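Local coordinates for penicillin-binding protein 2 (Pbp2) (Helicobacter pylori, PDB 5LP5) that probably cross-links peptidoglycan as a penicillin-binding transpeptidase in cell-shape maintenance, working in a wall-synthesis complex with MreC, at residues A[560-565]-A[569-574]; A[249-254]-A[535-540]; A[496-501]-A[512-517]. One frame throughout, in Å; residues are numbered along the deposited sequence.

Contact 1: A[560-565]-A[569-574]; sequences ILVEHG and SKLGGL
L571, the residue with the most surface covered here, packs against I560 and V562 of strand 556-562. Its two methyls divide the work. CD2 meets CG2 of V562 at 3.4 Å, while CD1 lies 4.2 Å from CG2 of I560 and about as far from the backbone O of that residue. The two encounters differ in direction: I560 and L571 slide past each other with opposite headings, whereas V562 and L571 cross at a slant. With CG beside its backbone N and anti to the carbonyl carbon (chi1 -62°), L571 sends both methyls to the strand from the N-cap position of helix 572-584.

I560 also reaches L574 in the first turn of the helix, where its CD1 comes within 4.4 Å of L574 CB. L574 CD1 in turn approaches V562 CG2 at 4.1 Å, the two side chains crossing at about a right angle, so this V562 methyl serves both leucines. A543 and I545 of strand 542-549 also touch L571, which places the C-terminal helix against the antiparallel sheet of the transpeptidase domain.

A type II turn runs from V562 to G565, closed by G565 N bonded to V562 O at 2.9 Å. No hydrogen bond joins the two segments; the chemistry implies that helix and sheet are held here by aliphatic contacts.

Contact 2: A[249-254]-A[535-540]; sequences NKRGAI and MEYFHR
R251 and Y537 meet beside one end of strand 252-258 in the antiparallel sheet of the transpeptidase domain, where segment 249-254 faces the loop that precedes strand 542-549. The close part of this contact is a single hydrogen bond, NH1 of R251 giving to OH of Y537 at 2.8 Å with an N-H...O angle of 150°. The hydroxyl sits at the edge of the guanidinium and in its plane, so the arginine uses an in-plane N-H. The ring is turned 67° from the guanidinium, and NH1 approaches it obliquely, which argues against a flat stack.

The bend at chi2 (93°) brings CD of R251 to 3.5 Å from Y537 OH, and a further bend at chi3 turns the guanidinium so that NH1 reaches the same hydroxyl. Y537 extends toward R251 with CG anti to its backbone N. Y295 adds a cation-pi partner to R251, and the ring of H564 packs against that of Y537.

The looser side is the rest of the loop. The closest CA atoms, those of R251 and F538, are 11.5 Å apart, and the segments bury little surface against each other; F538 and H539 are exposed. The loop is braced from within instead. CA of Y537 lies over one face of the R540 guanidinium, toward its rim, while the edge of that group grips one carbonyl oxygen side-on: R540 NE reaches M535 O at 2.9 Å, and R540 NH2 reaches that same M535 O at 3.1 Å.

Contact 3: A[496-501]-A[512-517]; sequences DGTAYH and CKTGTA
T498 turns its side chain toward T514 of strand 511-517, and the two threonines meet tip to tip. From CB, which lies 4.0 Å from T514 OG1, the side chain of T498 forks. Its methyl CG2 makes the nearest approach, 3.1 Å from T514 OG1, a value not to be pressed at this resolution and no hydrogen bond. Its hydroxyl OG1 stays farther off, at 3.7 Å from T514 OG1. The chi1 of 171° decides which branch goes where, with OG1 anti to the backbone N and CG2 between N and the carbonyl carbon, nearest T514.

A499 continues the contact along the strand: its CB lies 4.1 Å from CG2 of T514 and 3.9 Å from SG of C512. That sulfur is bonded to C492, so a disulfide ties this strand to the end of helix 475-493, and V491 of the helix touches T498, A499 and C512. On the strand, K513 points its CB away from the loop, yet its curled chain returns NZ to bond T514 O at 2.9 Å.

The sequence K513-T514-G515 on an edge strand matches the KTG motif that borders the active site of penicillin-binding transpeptidases, consistent with S311 and K314 forming the SxxK motif.

How the contacts relate
All three contacts reach the five-stranded antiparallel sheet of the transpeptidase domain. Contact 3 is buried and contact 1 partly so; contact 2 lies at the surface. Their chemistry follows: aliphatic packing of a helix on the sheet in contact 1, one arginine-tyrosine hydrogen bond in contact 2, and small side chains beside a disulfide in contact 3. Contacts 1 and 2 sit on neighbouring strands, 556-562 and 252-258, and E563 N lies 2.8 Å from R251 O, a probable hydrogen bond. Contact 1 also meets contact 3, where S569 OG probably bonds T498 O at 2.9 Å. Contacts 2 and 3, with centres about 18 Å apart, do not touch.

Contact 1: A[560-565]-A[569-574]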
loop_
_atom_site.group_PDB
_atom_site.type_symbol
_atom_site.label_atom_id
_atom_site.label_comp_id
_atom_site.label_asym_id
_atom_site.label_seq_id
_atom_site.Cartn_x
_atom_site.Cartn_y
_atom_site.Cartn_z
ATOM N N ILE A 560 24.192 10.112 -22.982
ATOM C CA ILE A 560 23.934 8.714 -23.335
ATOM C C ILE A 560 25.230 7.947 -23.381
ATOM O O ILE A 560 26.224 8.447 -23.893
ATOM C CB ILE A 560 23.233 8.588 -24.707
ATOM C CG1 ILE A 560 21.878 9.291 -24.664
ATOM C CG2 ILE A 560 23.031 7.125 -25.092
ATOM C CD1 ILE A 560 21.249 9.521 -26.018
ATOM N N LEU A 561 25.200 6.730 -22.843
ATOM C CA LEU A 561 26.363 5.859 -22.820
ATOM C C LEU A 561 25.982 4.405 -23.109
ATOM O O LEU A 561 25.273 3.788 -22.312
ATOM C CB LEU A 561 27.029 5.940 -21.456
ATOM C CG LEU A 561 28.070 4.847 -21.235
ATOM C CD1 LEU A 561 29.413 5.203 -21.847
ATOM C CD2 LEU A 561 28.208 4.621 -19.759
ATOM N N VAL A 562 26.464 3.854 -24.225
ATOM C CA VAL A 562 26.183 2.451 -24.554
ATOM C C VAL A 562 27.424 1.588 -24.384
ATOM O O VAL A 562 28.412 1.754 -25.096
ATOM C CB VAL A 562 25.636 2.261 -25.988
ATOM C CG1 VAL A 562 25.447 0.786 -26.303
ATOM C CG2 VAL A 562 24.313 2.984 -26.155
ATOM N N GLU A 563 27.364 0.657 -23.441
ATOM C CA GLU A 563 28.485 -0.228 -23.206
ATOM C C GLU A 563 28.799 -1.005 -24.477
ATOM O O GLU A 563 27.910 -1.602 -25.082
ATOM C CB GLU A 563 28.215 -1.173 -22.028
ATOM C CG GLU A 563 28.397 -0.495 -20.676
ATOM C CD GLU A 563 28.222 -1.442 -19.507
ATOM O OE1 GLU A 563 28.125 -2.654 -19.734
ATOM O OE2 GLU A 563 28.180 -0.986 -18.357
ATOM N N HIS A 564 30.069 -0.957 -24.879
ATOM C CA HIS A 564 30.552 -1.643 -26.065
ATOM C C HIS A 564 29.865 -1.109 -27.320
ATOM O O HIS A 564 29.762 -1.803 -28.336
ATOM C CB HIS A 564 30.383 -3.151 -25.880
ATOM C CG HIS A 564 31.087 -3.675 -24.660
ATOM N ND1 HIS A 564 32.429 -3.450 -24.416
ATOM C CD2 HIS A 564 30.635 -4.401 -23.607
ATOM C CE1 HIS A 564 32.772 -4.031 -23.277
ATOM N NE2 HIS A 564 31.703 -4.617 -22.765
ATOM N N GLY A 565 29.427 0.154 -27.235
ATOM C CA GLY A 565 28.738 0.846 -28.330
ATOM C C GLY A 565 29.648 1.164 -29.495
ATOM O O GLY A 565 29.214 1.728 -30.501
ATOM N N SER A 569 29.731 8.372 -32.395
ATOM C CA SER A 569 28.892 8.858 -33.479
ATOM C C SER A 569 27.720 7.917 -33.753
ATOM O O SER A 569 26.642 8.355 -34.127
ATOM C CB SER A 569 29.738 9.015 -34.740
ATOM O OG SER A 569 29.010 9.623 -35.790
ATOM N N LYS A 570 27.936 6.626 -33.520
ATOM C CA LYS A 570 26.922 5.582 -33.697
ATOM C C LYS A 570 25.689 5.772 -32.788
ATOM O O LYS A 570 24.713 5.054 -32.915
ATOM C CB LYS A 570 27.600 4.229 -33.411
ATOM C CG LYS A 570 27.151 3.023 -34.231
ATOM C CD LYS A 570 28.336 2.104 -34.581
ATOM C CE LYS A 570 28.163 0.645 -34.143
ATOM N NZ LYS A 570 26.889 0.023 -34.599
ATOM N N LEU A 571 25.746 6.738 -31.882
ATOM C CA LEU A 571 24.672 6.983 -30.928
ATOM C C LEU A 571 23.815 8.208 -31.241
ATOM O O LEU A 571 22.954 8.591 -30.437
ATOM C CB LEU A 571 25.267 7.181 -29.537
ATOM C CG LEU A 571 26.032 6.018 -28.936
ATOM C CD1 LEU A 571 26.390 6.394 -27.499
ATOM C CD2 LEU A 571 25.186 4.749 -28.986
ATOM N N GLY A 572 24.056 8.835 -32.386
ATOM C CA GLY A 572 23.244 9.966 -32.815
ATOM C C GLY A 572 21.796 9.597 -33.086
ATOM O O GLY A 572 20.916 10.427 -32.923
ATOM N N GLY A 573 21.549 8.354 -33.501
ATOM C CA GLY A 573 20.193 7.901 -33.811
ATOM C C GLY A 573 19.324 7.784 -32.571
ATOM O O GLY A 573 18.088 7.857 -32.652
ATOM N N LEU A 574 19.983 7.623 -31.424
ATOM C CA LEU A 574 19.301 7.509 -30.133
ATOM C C LEU A 574 19.049 8.890 -29.537
ATOM O O LEU A 574 17.985 9.134 -28.968
ATOM C CB LEU A 574 20.110 6.656 -29.145
ATOM C CG LEU A 574 20.441 5.198 -29.507
ATOM C CD1 LEU A 574 21.230 4.566 -28.361
ATOM C CD2 LEU A 574 19.214 4.350 -29.837
#

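Contact 2: A[249-254]-A[535-540]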
loop_
_atom_site.group_PDB
_atom_site.type_symbol
_atom_site.label_atom_id
_atom_site.label_comp_id
_atom_site.label_asym_id
_atom_site.label_seq_id
_atom_site.Cartn_x
_atom_site.Cartn_y
_atom_site.Cartn_z
ATOM N N ASN A 249 18.056 -3.586 -26.605
ATOM C CA ASN A 249 19.061 -4.659 -26.718
ATOM C C ASN A 249 20.443 -4.176 -26.312
ATOM O O ASN A 249 21.432 -4.704 -26.773
ATOM C CB ASN A 249 19.117 -5.175 -28.162
ATOM C CG ASN A 249 18.046 -6.207 -28.455
ATOM O OD1 ASN A 249 17.746 -7.043 -27.597
ATOM N ND2 ASN A 249 17.461 -6.159 -29.665
ATOM N N LYS A 250 20.505 -3.171 -25.450
ATOM C CA LYS A 250 21.750 -2.468 -25.159
ATOM C C LYS A 250 21.983 -2.371 -23.656
ATOM O O LYS A 250 21.045 -2.318 -22.871
ATOM C CB LYS A 250 21.703 -1.050 -25.754
ATOM C CG LYS A 250 21.156 -0.975 -27.175
ATOM C CD LYS A 250 21.307 0.404 -27.795
ATOM C CE LYS A 250 21.006 0.359 -29.291
ATOM N NZ LYS A 250 22.150 -0.148 -30.105
ATOM N N ARG A 251 23.241 -2.351 -23.243
ATOM C CA ARG A 251 23.580 -1.996 -21.863
ATOM C C ARG A 251 24.189 -0.609 -21.847
ATOM O O ARG A 251 24.821 -0.190 -22.803
ATOM C CB ARG A 251 24.563 -2.979 -21.235
ATOM C CG ARG A 251 24.030 -4.389 -21.153
ATOM C CD ARG A 251 24.437 -5.179 -22.376
ATOM N NE ARG A 251 23.371 -6.054 -22.828
ATOM C CZ ARG A 251 23.274 -6.520 -24.065
ATOM N NH1 ARG A 251 24.175 -6.197 -24.987
ATOM N NH2 ARG A 251 22.275 -7.323 -24.393
ATOM N N GLY A 252 23.985 0.108 -20.747
ATOM C CA GLY A 252 24.516 1.460 -20.621
ATOM C C GLY A 252 23.630 2.295 -19.733
ATOM O O GLY A 252 23.087 1.789 -18.759
ATOM N N ALA A 253 23.504 3.573 -20.068
ATOM C CA ALA A 253 22.760 4.510 -19.239
ATOM C C ALA A 253 22.384 5.768 -20.005
ATOM O O ALA A 253 23.122 6.197 -20.901
ATOM C CB ALA A 253 23.568 4.887 -18.021
ATOM N N ILE A 254 21.246 6.353 -19.627
ATOM C CA ILE A 254 20.743 7.558 -20.285
ATOM C C ILE A 254 20.076 8.560 -19.329
ATOM O O ILE A 254 19.376 8.177 -18.402
ATOM C CB ILE A 254 19.787 7.210 -21.432
ATOM C CG1 ILE A 254 19.324 8.485 -22.125
ATOM C CG2 ILE A 254 18.599 6.404 -20.928
ATOM C CD1 ILE A 254 18.732 8.205 -23.482
ATOM N N MET A 535 35.210 -7.081 -34.488
ATOM C CA MET A 535 35.553 -7.083 -33.066
ATOM C C MET A 535 34.460 -7.786 -32.243
ATOM O O MET A 535 33.279 -7.454 -32.358
ATOM C CB MET A 535 35.772 -5.628 -32.602
ATOM C CG MET A 535 36.921 -5.419 -31.611
ATOM S SD MET A 535 37.887 -3.908 -31.906
ATOM C CE MET A 535 38.519 -3.497 -30.278
ATOM N N GLU A 536 34.857 -8.765 -31.429
ATOM C CA GLU A 536 33.910 -9.518 -30.592
ATOM C C GLU A 536 33.368 -8.629 -29.471
ATOM O O GLU A 536 34.083 -7.778 -28.970
ATOM C CB GLU A 536 34.578 -10.774 -30.013
ATOM C CG GLU A 536 33.605 -11.806 -29.443
ATOM C CD GLU A 536 33.322 -11.629 -27.956
ATOM O OE1 GLU A 536 34.275 -11.356 -27.196
ATOM O OE2 GLU A 536 32.144 -11.768 -27.551
ATOM N N TYR A 537 32.110 -8.855 -29.094
ATOM C CA TYR A 537 31.312 -7.884 -28.329
ATOM C C TYR A 537 32.019 -7.227 -27.124
ATOM O O TYR A 537 31.999 -6.009 -26.993
ATOM C CB TYR A 537 29.974 -8.515 -27.909
ATOM C CG TYR A 537 29.043 -7.548 -27.216
ATOM C CD1 TYR A 537 27.916 -7.024 -27.863
ATOM C CD2 TYR A 537 29.283 -7.157 -25.905
ATOM C CE1 TYR A 537 27.076 -6.127 -27.215
ATOM C CE2 TYR A 537 28.450 -6.274 -25.255
ATOM C CZ TYR A 537 27.362 -5.757 -25.898
ATOM O OH TYR A 537 26.590 -4.889 -25.158
ATOM N N PHE A 538 32.640 -8.018 -26.254
ATOM C CA PHE A 538 33.208 -7.478 -24.995
ATOM C C PHE A 538 34.520 -6.706 -25.150
ATOM O O PHE A 538 34.951 -6.007 -24.240
ATOM C CB PHE A 538 33.380 -8.600 -23.975
ATOM C CG PHE A 538 32.097 -9.009 -23.351
ATOM C CD1 PHE A 538 31.517 -8.203 -22.392
ATOM C CD2 PHE A 538 31.440 -10.154 -23.757
ATOM C CE1 PHE A 538 30.311 -8.545 -21.821
ATOM C CE2 PHE A 538 30.235 -10.507 -23.195
ATOM C CZ PHE A 538 29.668 -9.702 -22.224
ATOM N N HIS A 539 35.160 -6.857 -26.299
ATOM C CA HIS A 539 36.411 -6.143 -26.575
ATOM C C HIS A 539 36.160 -4.727 -27.097
ATOM O O HIS A 539 37.060 -3.880 -27.095
ATOM C CB HIS A 539 37.264 -6.956 -27.548
ATOM C CG HIS A 539 38.207 -7.881 -26.856
ATOM N ND1 HIS A 539 37.952 -9.226 -26.681
ATOM C CD2 HIS A 539 39.393 -7.637 -26.251
ATOM C CE1 HIS A 539 38.956 -9.776 -26.021
ATOM N NE2 HIS A 539 39.843 -8.834 -25.748
ATOM N N ARG A 540 34.917 -4.478 -27.500
ATOM C CA ARG A 540 34.544 -3.245 -28.154
ATOM C C ARG A 540 34.648 -2.059 -27.222
ATOM O O ARG A 540 34.350 -2.150 -26.021
ATOM C CB ARG A 540 33.122 -3.353 -28.683
ATOM C CG ARG A 540 32.969 -4.381 -29.794
ATOM C CD ARG A 540 31.514 -4.544 -30.215
ATOM N NE ARG A 540 31.378 -5.558 -31.256
ATOM C CZ ARG A 540 30.222 -5.976 -31.763
ATOM N NH1 ARG A 540 29.069 -5.480 -31.333
ATOM N NH2 ARG A 540 30.221 -6.913 -32.702
#

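Contact 3: A[496-501]-A[512-517]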
loop_
_atom_site.group_PDB
_atom_site.type_symbol
_atom_site.label_atom_id
_atom_site.label_comp_id
_atom_site.label_asym_id
_atom_site.label_seq_id
_atom_site.Cartn_x
_atom_site.Cartn_y
_atom_site.Cartn_z
ATOM N N ASP A 496 31.259 18.466 -41.753
ATOM C CA ASP A 496 32.495 17.834 -41.282
ATOM C C ASP A 496 32.351 17.183 -39.919
ATOM O O ASP A 496 33.084 16.242 -39.592
ATOM C CB ASP A 496 33.602 18.880 -41.203
ATOM C CG ASP A 496 34.003 19.383 -42.554
ATOM O OD1 ASP A 496 33.820 18.624 -43.524
ATOM O OD2 ASP A 496 34.511 20.517 -42.645
ATOM N N GLY A 497 31.417 17.707 -39.128
ATOM C CA GLY A 497 31.157 17.221 -37.777
ATOM C C GLY A 497 31.091 15.714 -37.699
ATOM O O GLY A 497 30.540 15.053 -38.584
ATOM N N THR A 498 31.672 15.165 -36.641
ATOM C CA THR A 498 31.659 13.715 -36.441
ATOM C C THR A 498 30.232 13.165 -36.399
ATOM O O THR A 498 29.964 12.085 -36.907
ATOM C CB THR A 498 32.427 13.286 -35.165
ATOM O OG1 THR A 498 32.195 11.892 -34.909
ATOM C CG2 THR A 498 31.996 14.086 -33.952
ATOM N N ALA A 499 29.319 13.935 -35.818
ATOM C CA ALA A 499 27.948 13.488 -35.600
ATOM C C ALA A 499 26.953 14.137 -36.560
ATOM O O ALA A 499 25.881 14.570 -36.140
ATOM C CB ALA A 499 27.555 13.795 -34.164
ATOM N N TYR A 500 27.291 14.212 -37.840
ATOM C CA TYR A 500 26.395 14.839 -38.815
ATOM C C TYR A 500 25.503 13.824 -39.531
ATOM O O TYR A 500 24.288 14.008 -39.620
ATOM C CB TYR A 500 27.188 15.641 -39.839
ATOM C CG TYR A 500 26.321 16.237 -40.919
ATOM C CD1 TYR A 500 25.617 17.423 -40.700
ATOM C CD2 TYR A 500 26.196 15.613 -42.156
ATOM C CE1 TYR A 500 24.825 17.983 -41.684
ATOM C CE2 TYR A 500 25.406 16.171 -43.154
ATOM C CZ TYR A 500 24.717 17.359 -42.911
ATOM O OH TYR A 500 23.911 17.925 -43.887
ATOM N N HIS A 501 26.116 12.757 -40.035
ATOM C CA HIS A 501 25.398 11.723 -40.786
ATOM C C HIS A 501 24.385 10.979 -39.904
ATOM O O HIS A 501 23.445 10.379 -40.416
ATOM C CB HIS A 501 26.386 10.753 -41.478
ATOM C CG HIS A 501 26.821 9.586 -40.631
ATOM N ND1 HIS A 501 27.677 9.708 -39.552
ATOM C CD2 HIS A 501 26.511 8.268 -40.712
ATOM C CE1 HIS A 501 27.872 8.519 -39.008
ATOM N NE2 HIS A 501 27.179 7.627 -39.694
ATOM N N CYS A 512 26.159 18.931 -29.628
ATOM C CA CYS A 512 26.645 17.683 -29.021
ATOM C C CYS A 512 28.181 17.600 -28.934
ATOM O O CYS A 512 28.909 18.486 -29.379
ATOM C CB CYS A 512 26.116 16.478 -29.836
ATOM S SG CYS A 512 26.471 16.587 -31.623
ATOM N N LYS A 513 28.650 16.526 -28.315
ATOM C CA LYS A 513 30.039 16.077 -28.390
ATOM C C LYS A 513 30.027 14.560 -28.246
ATOM O O LYS A 513 29.390 14.011 -27.349
ATOM C CB LYS A 513 30.910 16.705 -27.300
ATOM C CG LYS A 513 32.383 16.291 -27.347
ATOM C CD LYS A 513 33.105 16.875 -28.557
ATOM C CE LYS A 513 34.316 16.056 -28.976
ATOM N NZ LYS A 513 33.964 14.845 -29.786
ATOM N N THR A 514 30.710 13.874 -29.145
ATOM C CA THR A 514 30.810 12.423 -29.059
ATOM C C THR A 514 32.038 12.041 -28.241
ATOM O O THR A 514 32.885 12.898 -27.927
ATOM C CB THR A 514 30.918 11.787 -30.453
ATOM O OG1 THR A 514 31.879 12.516 -31.231
ATOM C CG2 THR A 514 29.566 11.813 -31.149
ATOM N N GLY A 515 32.112 10.756 -27.892
ATOM C CA GLY A 515 33.304 10.169 -27.272
ATOM C C GLY A 515 33.404 8.667 -27.519
ATOM O O GLY A 515 32.424 8.004 -27.862
ATOM N N THR A 516 34.614 8.128 -27.388
ATOM C CA THR A 516 34.808 6.678 -27.386
ATOM C C THR A 516 35.827 6.347 -26.311
ATOM O O THR A 516 36.778 7.097 -26.087
ATOM C CB THR A 516 35.252 6.105 -28.755
ATOM O OG1 THR A 516 34.223 6.311 -29.738
ATOM C CG2 THR A 516 35.517 4.602 -28.650
ATOM N N ALA A 517 35.601 5.222 -25.642
ATOM C CA ALA A 517 36.453 4.795 -24.552
ATOM C C ALA A 517 36.935 3.353 -24.756
ATOM O O ALA A 517 36.120 2.456 -24.963
ATOM C CB ALA A 517 35.685 4.930 -23.257
#